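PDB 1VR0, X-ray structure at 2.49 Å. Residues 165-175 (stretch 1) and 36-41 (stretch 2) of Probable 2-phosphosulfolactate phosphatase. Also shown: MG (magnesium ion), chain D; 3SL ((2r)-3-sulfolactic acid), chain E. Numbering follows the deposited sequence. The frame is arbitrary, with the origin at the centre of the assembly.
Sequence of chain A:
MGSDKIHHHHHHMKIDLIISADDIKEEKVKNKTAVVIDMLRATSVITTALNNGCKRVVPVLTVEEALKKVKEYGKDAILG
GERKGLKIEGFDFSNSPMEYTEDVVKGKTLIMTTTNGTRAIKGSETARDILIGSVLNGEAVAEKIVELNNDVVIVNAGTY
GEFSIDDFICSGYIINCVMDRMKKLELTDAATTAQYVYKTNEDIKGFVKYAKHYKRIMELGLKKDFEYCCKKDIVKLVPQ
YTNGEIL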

ATOM      1  N   ILE A 165       4.569  -8.300  -3.323  1.00 38.90           N
ATOM      2  CA  ILE A 165       4.062  -9.368  -2.454  1.00 39.29           C
ATOM      3  C   ILE A 165       5.126 -10.046  -1.588  1.00 39.41           C
ATOM      4  O   ILE A 165       4.847 -10.396  -0.449  1.00 39.28           O
ATOM      5  CB  ILE A 165       3.273 -10.406  -3.279  1.00 39.00           C
ATOM      6  CG1 ILE A 165       1.833  -9.904  -3.447  1.00 39.46           C
ATOM      7  CG2 ILE A 165       3.293 -11.763  -2.617  1.00 38.06           C
ATOM      8  CD1 ILE A 165       0.982 -10.671  -4.414  1.00 39.58           C
ATOM      9  N   ASP A 166       6.334 -10.232  -2.115  1.00 39.91           N
ATOM     10  CA  ASP A 166       7.427 -10.847  -1.310  1.00 40.00           C
ATOM     11  C   ASP A 166       7.716  -9.996  -0.063  1.00 40.09           C
ATOM     12  O   ASP A 166       7.709 -10.499   1.073  1.00 40.15           O
ATOM     13  CB  ASP A 166       8.722 -11.068  -2.138  1.00 40.12           C
ATOM     14  CG  ASP A 166       9.149  -9.837  -2.939  1.00 42.25           C
ATOM     15  OD1 ASP A 166       8.361  -8.887  -3.122  1.00 45.18           O
ATOM     16  OD2 ASP A 166      10.288  -9.813  -3.415  1.00 47.31           O
ATOM     17  N   ASP A 167       7.946  -8.702  -0.252  1.00 39.76           N
ATOM     18  CA  ASP A 167       8.302  -7.870   0.884  1.00 40.16           C
ATOM     19  C   ASP A 167       7.109  -7.760   1.847  1.00 40.01           C
ATOM     20  O   ASP A 167       7.281  -7.676   3.034  1.00 40.36           O
ATOM     21  CB  ASP A 167       8.812  -6.481   0.426  1.00 40.28           C
ATOM     22  CG  ASP A 167      10.156  -6.571  -0.324  1.00 40.11           C
ATOM     23  OD1 ASP A 167      10.900  -7.512  -0.043  1.00 42.47           O
ATOM     24  OD2 ASP A 167      10.481  -5.731  -1.183  1.00 38.74           O
ATOM     25  N   PHE A 168       5.901  -7.785   1.316  1.00 39.73           N
ATOM     26  CA  PHE A 168       4.702  -7.593   2.100  1.00 39.29           C
ATOM     27  C   PHE A 168       4.446  -8.796   2.999  1.00 39.85           C
ATOM     28  O   PHE A 168       4.151  -8.632   4.190  1.00 39.98           O
ATOM     29  CB  PHE A 168       3.528  -7.374   1.155  1.00 39.41           C
ATOM     30  CG  PHE A 168       2.251  -6.855   1.813  1.00 39.30           C
ATOM     31  CD1 PHE A 168       2.173  -5.556   2.288  1.00 39.41           C
ATOM     32  CD2 PHE A 168       1.103  -7.646   1.870  1.00 37.75           C
ATOM     33  CE1 PHE A 168       0.988  -5.069   2.863  1.00 39.81           C
ATOM     34  CE2 PHE A 168      -0.068  -7.157   2.434  1.00 38.40           C
ATOM     35  CZ  PHE A 168      -0.125  -5.861   2.923  1.00 38.61           C
ATOM     36  N   ILE A 169       4.567 -10.011   2.457  1.00 39.86           N
ATOM     37  CA  ILE A 169       4.303 -11.189   3.270  1.00 39.82           C
ATOM     38  C   ILE A 169       5.385 -11.346   4.329  1.00 40.28           C
ATOM     39  O   ILE A 169       5.129 -11.801   5.446  1.00 40.37           O
ATOM     40  CB  ILE A 169       4.139 -12.472   2.424  1.00 39.50           C
ATOM     41  CG1 ILE A 169       3.615 -13.625   3.306  1.00 40.10           C
ATOM     42  CG2 ILE A 169       5.413 -12.865   1.716  1.00 38.40           C
ATOM     43  CD1 ILE A 169       3.004 -14.812   2.504  1.00 40.18           C
ATOM     44  N   CYS A 170       6.606 -10.971   3.965  1.00 41.18           N
ATOM     45  CA  CYS A 170       7.721 -11.027   4.887  1.00 40.85           C
ATOM     46  C   CYS A 170       7.476 -10.050   6.024  1.00 40.16           C
ATOM     47  O   CYS A 170       7.726 -10.390   7.159  1.00 39.54           O
ATOM     48  CB  CYS A 170       9.012 -10.682   4.167  1.00 41.09           C
ATOM     49  SG  CYS A 170      10.454 -10.859   5.248  1.00 44.54           S
ATOM     50  N   SER A 171       6.940  -8.861   5.715  1.00 39.51           N
ATOM     51  CA  SER A 171       6.503  -7.928   6.767  1.00 39.39           C
ATOM     52  C   SER A 171       5.511  -8.573   7.704  1.00 39.10           C
ATOM     53  O   SER A 171       5.606  -8.445   8.906  1.00 39.33           O
ATOM     54  CB  SER A 171       5.825  -6.711   6.196  1.00 39.24           C
ATOM     55  OG  SER A 171       6.649  -6.033   5.269  1.00 41.43           O
ATOM     56  N   GLY A 172       4.539  -9.259   7.130  1.00 39.35           N
ATOM     57  CA  GLY A 172       3.521  -9.970   7.880  1.00 39.39           C
ATOM     58  C   GLY A 172       4.078 -11.017   8.805  1.00 39.49           C
ATOM     59  O   GLY A 172       3.618 -11.147   9.927  1.00 39.59           O
ATOM     60  N   TYR A 173       5.054 -11.772   8.323  1.00 39.02           N
ATOM     61  CA  TYR A 173       5.695 -12.782   9.136  1.00 39.19           C
ATOM     62  C   TYR A 173       6.333 -12.160  10.356  1.00 38.90           C
ATOM     63  O   TYR A 173       6.208 -12.691  11.480  1.00 39.09           O
ATOM     64  CB  TYR A 173       6.753 -13.504   8.305  1.00 39.30           C
ATOM     65  CG  TYR A 173       7.704 -14.350   9.077  1.00 38.80           C
ATOM     66  CD1 TYR A 173       7.250 -15.328   9.954  1.00 38.32           C
ATOM     67  CD2 TYR A 173       9.081 -14.219   8.884  1.00 38.72           C
ATOM     68  CE1 TYR A 173       8.151 -16.140  10.624  1.00 37.46           C
ATOM     69  CE2 TYR A 173       9.972 -15.021   9.548  1.00 37.34           C
ATOM     70  CZ  TYR A 173       9.513 -15.973  10.418  1.00 37.86           C
ATOM     71  OH  TYR A 173      10.442 -16.763  11.089  1.00 39.37           O
ATOM     72  N   ILE A 174       7.016 -11.042  10.133  1.00 38.24           N
ATOM     73  CA  ILE A 174       7.747 -10.380  11.196  1.00 37.94           C
ATOM     74  C   ILE A 174       6.771  -9.783  12.219  1.00 38.16           C
ATOM     75  O   ILE A 174       6.981  -9.899  13.420  1.00 38.04           O
ATOM     76  CB  ILE A 174       8.709  -9.357  10.599  1.00 37.55           C
ATOM     77  CG1 ILE A 174       9.813 -10.120   9.842  1.00 37.31           C
ATOM     78  CG2 ILE A 174       9.308  -8.463  11.669  1.00 37.12           C
ATOM     79  CD1 ILE A 174      10.869  -9.292   9.198  1.00 37.47           C
ATOM     80  N   ILE A 175       5.707  -9.160  11.725  1.00 37.99           N
ATOM     81  CA  ILE A 175       4.676  -8.602  12.577  1.00 37.83           C
ATOM     82  C   ILE A 175       4.086  -9.733  13.426  1.00 38.03           C
ATOM     83  O   ILE A 175       3.910  -9.603  14.622  1.00 37.57           O
ATOM     84  CB  ILE A 175       3.605  -7.914  11.725  1.00 37.85           C
ATOM     85  CG1 ILE A 175       4.194  -6.638  11.126  1.00 37.77           C
ATOM     86  CG2 ILE A 175       2.350  -7.612  12.532  1.00 37.29           C
ATOM     87  CD1 ILE A 175       3.401  -6.084   9.951  1.00 37.91           C
TER
HETATM   88 MG    MG D 400      11.985  -6.065  -2.983  1.00 35.97          MG
HETATM   89  O11 3SL E 300      15.099  -6.651 -10.334  1.00 73.89           O
HETATM   90  C1  3SL E 300      15.666  -7.655  -9.859  1.00 73.32           C
HETATM   91  O12 3SL E 300      15.569  -8.824 -10.312  1.00 73.24           O
HETATM   92  C2  3SL E 300      16.513  -7.419  -8.666  1.00 73.16           C
HETATM   93  O2  3SL E 300      15.821  -6.486  -7.841  1.00 70.38           O
HETATM   94  C3  3SL E 300      16.751  -8.759  -7.999  1.00 75.28           C
HETATM   95  S   3SL E 300      17.478  -8.590  -6.515  1.00 78.91           S
HETATM   96  O3S 3SL E 300      18.922  -8.862  -6.634  1.00 79.24           O
HETATM   97  O1S 3SL E 300      17.088  -7.344  -5.770  1.00 77.80           O
HETATM   98  O2S 3SL E 300      17.045  -9.725  -5.691  1.00 82.36           O
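Stretch 2 36-41: VIDMLR

Stretch 1 is helical from Ile165 to Ile175, and the helix runs on later in the chain. Its backbone hydrogen bonds follow the i to i+4 pattern, such as Ser171 N to Asp167 O at 3.0 Å. Stretch 2 enters as the end of a strand, Val36 and Ile37, and continues as loop or turn through Arg41. The peptide bond before Arg41 is cis, and Arg41 takes the N-cap position of the helix that follows. As the strand gives way to the loop, stretch 2 passes from the Ile174 side of the helix toward Asp166, so the contacts run in reverse order along the two stretches. The nearest CA atoms across the stretches are those of Asp167 and Asp38, 5.9 Å apart. Together the two stretches bury 396 Å².

Van der Waals packing covers the strand end and the loop after it; the apolar pairs are Ile37 with Cys170 and Ile174, and Met39 with Cys170. Ile37 points toward the helix and is the residue most covered by it. Its CD1 lies 3.9 Å from Ile174 CD1, and its CG2 lies 3.9 Å from Cys170 SG. The same CD1 of Ile37 is 3.7 Å from Ser171 OG. Met39 is modelled as selenomethionine and also points toward the helix. Its SE packs 4.1 Å from Cys170 CB and 3.4 Å from Asp166 O. Leu40 adds a smaller contact, its CB 3.7 Å from Asp166 OD2.

One direct hydrogen bond joins the stretches. Met39 N donates to Asp167 OD1 at 3.0 Å, with an angle of 154° at the hydrogen. Asp167 has its CA-to-CB bond sideways, but the m rotamer brings its carboxylate up to the loop. Asp167 OD1 is thus also 3.3 Å from Asp38 CA.

The magnesium ion links the stretches a second time. Asp38 OD1 binds MG at 2.1 Å and Asp167 OD2 binds it at 2.4 Å. The positive ion lets these two carboxylates lie close, with Asp38 OD1 and Asp167 OD2 3.7 Å apart. Water 1 and water 2 each lie 2.5 Å from MG through their O atoms, and one further ligand comes from elsewhere in the structure. Water 1 also bridges the stretches. The O of water 1 accepts from Leu40 N at 2.8 Å and donates to Asp166 OD2 and Asp167 OD1, both at 2.7 Å.

Arg41 points away from the helix and instead meets the sulfonate of 3SL. Arg41 NH1 donates to 3SL O3S at 3.0 Å, while the bond from Arg41 NE to the same O3S, at 3.2 Å, is weak. Arg41 NE also donates to 3SL O2S at 3.0 Å, though that oxygen is less surely placed.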

ATOM      1  N   VAL A  36      13.822  -2.474   7.456  1.00 39.34           N
ATOM      2  CA  VAL A  36      13.864  -2.467   6.008  1.00 39.47           C
ATOM      3  C   VAL A  36      13.829  -3.905   5.473  1.00 39.87           C
ATOM      4  O   VAL A  36      14.579  -4.784   5.934  1.00 40.21           O
ATOM      5  CB  VAL A  36      15.075  -1.717   5.492  1.00 39.17           C
ATOM      6  CG1 VAL A  36      15.093  -1.766   3.994  1.00 39.62           C
ATOM      7  CG2 VAL A  36      15.056  -0.265   5.975  1.00 39.40           C
ATOM      8  N   ILE A  37      12.957  -4.137   4.496  1.00 40.32           N
ATOM      9  CA  ILE A  37      12.805  -5.457   3.886  1.00 40.79           C
ATOM     10  C   ILE A  37      12.960  -5.432   2.366  1.00 40.69           C
ATOM     11  O   ILE A  37      12.264  -4.709   1.668  1.00 40.63           O
ATOM     12  CB  ILE A  37      11.466  -6.081   4.315  1.00 41.01           C
ATOM     13  CG1 ILE A  37      11.517  -6.345   5.827  1.00 42.29           C
ATOM     14  CG2 ILE A  37      11.221  -7.397   3.632  1.00 40.45           C
ATOM     15  CD1 ILE A  37      10.171  -6.584   6.429  1.00 43.65           C
ATOM     16  N   ASP A  38      13.913  -6.211   1.872  1.00 41.00           N
ATOM     17  CA  ASP A  38      14.028  -6.507   0.428  1.00 41.36           C
ATOM     18  C   ASP A  38      14.426  -7.993   0.330  1.00 41.59           C
ATOM     19  O   ASP A  38      15.579  -8.323   0.072  1.00 42.26           O
ATOM     20  CB  ASP A  38      15.075  -5.588  -0.234  1.00 40.62           C
ATOM     21  CG  ASP A  38      15.094  -5.703  -1.744  1.00 42.53           C
ATOM     22  OD1 ASP A  38      14.015  -5.733  -2.345  1.00 47.60           O
ATOM     23  OD2 ASP A  38      16.175  -5.746  -2.378  1.00 45.11           O
HETATM   24  N   MSE A  39      13.484  -8.899   0.564  1.00 41.73           N
HETATM   25  CA  MSE A  39      13.865 -10.298   0.821  1.00 42.60           C
HETATM   26  C   MSE A  39      14.422 -11.021  -0.401  1.00 41.85           C
HETATM   27  O   MSE A  39      15.187 -12.004  -0.266  1.00 41.99           O
HETATM   28  CB  MSE A  39      12.711 -11.098   1.425  1.00 42.20           C
HETATM   29  CG  MSE A  39      11.489 -11.124   0.565  1.00 44.62           C
HETATM   30 SE   MSE A  39      10.319 -12.688   0.884  1.00 44.38          SE
HETATM   31  CE  MSE A  39      11.645 -14.117   0.678  1.00 44.46           C
ATOM     32  N   LEU A  40      14.050 -10.545  -1.584  1.00 40.83           N
ATOM     33  CA  LEU A  40      14.561 -11.141  -2.816  1.00 40.57           C
ATOM     34  C   LEU A  40      15.241 -10.049  -3.581  1.00 40.17           C
ATOM     35  O   LEU A  40      14.643  -9.528  -4.545  1.00 40.15           O
ATOM     36  CB  LEU A  40      13.420 -11.734  -3.654  1.00 40.11           C
ATOM     37  CG  LEU A  40      12.876 -13.032  -3.056  1.00 41.93           C
ATOM     38  CD1 LEU A  40      11.602 -13.532  -3.776  1.00 43.64           C
ATOM     39  CD2 LEU A  40      13.916 -14.119  -3.040  1.00 41.50           C
ATOM     40  N   ARG A  41      16.493  -9.702  -3.230  1.00 39.67           N
ATOM     41  CA  ARG A  41      17.389 -10.466  -2.351  1.00 38.85           C
ATOM     42  C   ARG A  41      18.266  -9.636  -1.421  1.00 38.97           C
ATOM     43  O   ARG A  41      18.938 -10.215  -0.561  1.00 39.38           O
ATOM     44  CB  ARG A  41      18.333 -11.350  -3.186  1.00 38.35           C
ATOM     45  CG  ARG A  41      17.656 -12.452  -4.000  1.00 37.80           C
ATOM     46  CD  ARG A  41      18.599 -13.024  -5.047  1.00 37.53           C
ATOM     47  NE  ARG A  41      18.871 -12.070  -6.135  1.00 37.58           N
ATOM     48  CZ  ARG A  41      19.854 -12.190  -7.029  1.00 37.56           C
ATOM     49  NH1 ARG A  41      20.018 -11.276  -7.968  1.00 37.07           N
ATOM     50  NH2 ARG A  41      20.675 -13.225  -7.006  1.00 38.49           N
TER
HETATM   51  O   HOH W   1      12.251  -8.468  -2.201  1.00 26.12           O
HETATM   52  O   HOH W   2      11.015  -7.350  -4.866  1.00 45.17           O